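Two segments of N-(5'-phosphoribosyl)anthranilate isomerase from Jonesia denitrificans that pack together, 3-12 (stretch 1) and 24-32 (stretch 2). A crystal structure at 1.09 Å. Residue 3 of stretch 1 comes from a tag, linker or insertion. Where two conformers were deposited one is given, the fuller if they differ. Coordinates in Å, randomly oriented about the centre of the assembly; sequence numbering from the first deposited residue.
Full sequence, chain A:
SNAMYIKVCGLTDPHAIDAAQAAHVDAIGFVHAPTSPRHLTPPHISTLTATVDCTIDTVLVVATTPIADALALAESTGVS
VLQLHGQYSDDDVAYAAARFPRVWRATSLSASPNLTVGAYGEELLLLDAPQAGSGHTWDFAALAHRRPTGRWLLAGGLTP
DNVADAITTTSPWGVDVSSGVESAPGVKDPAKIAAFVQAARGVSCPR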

# COMPACT_ATOMS: atom_id res chain seq x y z
N ALA A 3 -14.14 -8.20 6.13
CA ALA A 3 -13.65 -7.28 5.07
C ALA A 3 -12.16 -7.52 4.83
O ALA A 3 -11.45 -8.07 5.67
CB ALA A 3 -13.89 -5.85 5.45
N MET A 4 -11.70 -7.14 3.66
CA MET A 4 -10.31 -7.32 3.24
C MET A 4 -9.91 -6.12 2.42
O MET A 4 -10.31 -6.03 1.27
CB MET A 4 -10.22 -8.55 2.31
CG MET A 4 -8.92 -8.67 1.47
SD MET A 4 -7.50 -8.73 2.48
CE MET A 4 -8.06 -10.05 3.62
N TYR A 5 -9.21 -5.17 3.00
CA TYR A 5 -8.87 -3.93 2.29
C TYR A 5 -7.80 -4.20 1.24
O TYR A 5 -6.81 -4.84 1.55
CB TYR A 5 -8.39 -2.93 3.31
CG TYR A 5 -8.23 -1.50 2.87
CD1 TYR A 5 -9.22 -0.55 3.08
CD2 TYR A 5 -7.06 -1.05 2.30
CE1 TYR A 5 -9.05 0.79 2.79
CE2 TYR A 5 -6.88 0.29 1.98
CZ TYR A 5 -7.87 1.21 2.25
OH TYR A 5 -7.59 2.52 2.01
N ILE A 6 -8.00 -3.71 0.02
CA ILE A 6 -7.05 -3.93 -1.07
C ILE A 6 -6.52 -2.59 -1.59
O ILE A 6 -7.30 -1.78 -2.09
CB ILE A 6 -7.67 -4.71 -2.24
CG1 ILE A 6 -8.11 -6.10 -1.77
CG2 ILE A 6 -6.68 -4.79 -3.39
CD1 ILE A 6 -8.91 -6.90 -2.82
N LYS A 7 -5.21 -2.41 -1.47
CA LYS A 7 -4.52 -1.26 -2.03
C LYS A 7 -3.63 -1.71 -3.18
O LYS A 7 -2.84 -2.63 -3.03
CB LYS A 7 -3.66 -0.57 -0.98
CG LYS A 7 -2.86 0.60 -1.56
CD LYS A 7 -2.37 1.53 -0.48
CE LYS A 7 -1.24 2.40 -0.90
NZ LYS A 7 0.07 1.74 -0.67
N VAL A 8 -3.73 -1.00 -4.30
CA VAL A 8 -2.77 -1.12 -5.38
C VAL A 8 -1.89 0.12 -5.31
O VAL A 8 -2.39 1.25 -5.31
CB VAL A 8 -3.45 -1.23 -6.75
CG1 VAL A 8 -2.38 -1.51 -7.79
CG2 VAL A 8 -4.52 -2.34 -6.72
N CYS A 9 -0.59 -0.10 -5.20
CA CYS A 9 0.35 0.98 -4.98
C CYS A 9 1.17 1.27 -6.22
O CYS A 9 1.46 0.39 -7.01
CB CYS A 9 1.28 0.64 -3.81
SG CYS A 9 2.07 2.13 -3.14
N GLY A 10 1.61 2.50 -6.37
CA GLY A 10 2.52 2.83 -7.44
C GLY A 10 1.89 2.90 -8.82
O GLY A 10 2.49 2.43 -9.79
N LEU A 11 0.70 3.50 -8.92
CA LEU A 11 0.07 3.69 -10.21
C LEU A 11 0.59 4.97 -10.84
O LEU A 11 0.88 5.95 -10.17
CB LEU A 11 -1.44 3.75 -10.09
CG LEU A 11 -2.13 2.35 -10.05
CD1 LEU A 11 -1.75 1.51 -8.89
CD2 LEU A 11 -3.64 2.51 -10.15
N THR A 12 0.66 4.98 -12.17
CA THR A 12 1.24 6.11 -12.88
C THR A 12 0.43 6.62 -14.06
O THR A 12 0.83 7.64 -14.67
CB THR A 12 2.66 5.77 -13.36
OG1 THR A 12 2.57 4.69 -14.30
CG2 THR A 12 3.59 5.41 -12.21
N HIS A 24 -12.86 -2.35 -8.28
CA HIS A 24 -13.37 -1.88 -6.99
C HIS A 24 -12.35 -2.05 -5.88
O HIS A 24 -12.70 -2.53 -4.79
CB HIS A 24 -14.72 -2.52 -6.67
CG HIS A 24 -15.75 -2.17 -7.69
ND1 HIS A 24 -15.98 -2.91 -8.83
CD2 HIS A 24 -16.51 -1.06 -7.82
CE1 HIS A 24 -16.92 -2.33 -9.56
NE2 HIS A 24 -17.25 -1.20 -8.97
N VAL A 25 -11.11 -1.66 -6.14
CA VAL A 25 -10.12 -1.63 -5.08
C VAL A 25 -10.51 -0.60 -4.02
O VAL A 25 -11.33 0.28 -4.24
CB VAL A 25 -8.69 -1.37 -5.59
CG1 VAL A 25 -8.27 -2.39 -6.66
CG2 VAL A 25 -8.53 0.08 -6.07
N ASP A 26 -9.85 -0.68 -2.88
CA ASP A 26 -10.09 0.24 -1.79
C ASP A 26 -9.17 1.44 -1.74
O ASP A 26 -9.54 2.48 -1.17
CB ASP A 26 -10.06 -0.50 -0.46
CG ASP A 26 -11.06 -1.61 -0.46
OD1 ASP A 26 -12.25 -1.35 -0.61
OD2 ASP A 26 -10.64 -2.78 -0.35
N ALA A 27 -7.97 1.31 -2.31
CA ALA A 27 -6.98 2.40 -2.26
C ALA A 27 -6.08 2.32 -3.46
O ALA A 27 -5.79 1.22 -3.99
CB ALA A 27 -6.15 2.35 -0.98
N ILE A 28 -5.59 3.49 -3.86
CA ILE A 28 -4.58 3.64 -4.90
C ILE A 28 -3.45 4.48 -4.34
O ILE A 28 -3.70 5.57 -3.78
CB ILE A 28 -5.15 4.34 -6.17
CG1 ILE A 28 -6.11 3.42 -6.89
CG2 ILE A 28 -4.01 4.80 -7.07
CD1 ILE A 28 -6.95 4.11 -8.00
N GLY A 29 -2.22 4.00 -4.46
CA GLY A 29 -1.04 4.76 -4.09
C GLY A 29 -0.35 5.43 -5.27
O GLY A 29 -0.18 4.84 -6.32
N PHE A 30 0.06 6.66 -5.03
CA PHE A 30 0.85 7.48 -5.95
C PHE A 30 2.18 7.74 -5.27
O PHE A 30 2.22 8.36 -4.19
CB PHE A 30 0.13 8.79 -6.26
CG PHE A 30 -1.21 8.59 -6.92
CD1 PHE A 30 -1.31 7.93 -8.15
CD2 PHE A 30 -2.38 9.07 -6.35
CE1 PHE A 30 -2.56 7.75 -8.75
CE2 PHE A 30 -3.61 8.87 -6.97
CZ PHE A 30 -3.69 8.21 -8.16
N VAL A 31 3.25 7.24 -5.87
CA VAL A 31 4.57 7.30 -5.27
C VAL A 31 5.30 8.58 -5.66
O VAL A 31 5.39 8.92 -6.83
CB VAL A 31 5.38 6.07 -5.69
CG1 VAL A 31 6.86 6.18 -5.31
CG2 VAL A 31 4.77 4.81 -5.13
N HIS A 32 5.82 9.27 -4.65
CA HIS A 32 6.69 10.40 -4.82
C HIS A 32 7.97 10.05 -4.10
O HIS A 32 8.03 10.08 -2.87
CB HIS A 32 6.07 11.66 -4.23
CG HIS A 32 6.91 12.87 -4.42
ND1 HIS A 32 7.03 13.54 -5.63
CD2 HIS A 32 7.68 13.54 -3.54
CE1 HIS A 32 7.85 14.56 -5.48
NE2 HIS A 32 8.26 14.58 -4.22
O HOH W 1 -11.89 -5.00 -0.85
O HOH W 2 3.19 5.88 -8.42

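The side chain of Asp26 does work at the mouth of this parallel strand pair that a main-chain carbonyl does in its interior. Its OD2 accepts a hydrogen bond from Ile6 N (2.8 Å, 159° at the hydrogen), while Asp26 N donates in return to Ile6 O at 2.9 Å. One residue thus engages both polar groups of Ile6. The same OD2 also takes a hydrogen bond from a water 2.6 Å away, and that water donates as well to Met4 O at 2.8 Å, so the link reaches back to Met4, just before the first strand begins. The CA-to-CB bond of Asp26 points toward the neighbouring stretch, and CB lies over one face of the Tyr5 ring, 3.6 Å from its centroid and only 12° off the normal, a CH-pi contact. Beside it, Ala27 CB lies 3.7 Å from Tyr5 CE2.

Beyond this opening the regular pattern takes over. In parallel pairing a residue of one strand reaches two residues of the other that are separated by one position, and Val8 does exactly this: its N donates to Ala27 O at 3.0 Å, and its O accepts from Gly29 N at 2.9 Å. The weak bond from Ala27 N to Ile6 O (3.2 Å, 134°) shares its acceptor with Asp26 N. Between these links, CA-H...O contacts join Lys7 CA to Ala27 O (3.4 Å) and Ile28 CA to Val8 O (3.3 Å).

Side chains alternate accordingly. Lys7 and Ala27 share one face of the sheet, with Lys7 CG 3.8 Å from Ala27 CB; Val8 and Ile28 occupy the other, where Val8 CG2 also meets Val25 CG1 at 3.8 Å and Leu11 CD2 meets Ile28 CG2 at 3.9 Å.

Where the first strand gives way to loop, a single carbonyl gathers the chain. Gly29 O accepts a well-aligned bond from Leu11 N (3.1 Å, 162°) and a weak one from Gly10 N (2.9 Å, 123°). Gly10 has positive phi, a conformation that favours glycine. Gly29 is extended, and its lack of a side chain matters for a different reason: an ideal CB there would lie 2.7 Å from Cys9 SG, a clash, and 3.1 Å from Lys7 CE. Farther on, water again spans the stretches, donating to Leu11 O and accepting from Val31 N, both at 2.9 Å. Leu11 O also lies near the plane of the Phe30 ring, 3.6 Å from Phe30 CD1 at its edge.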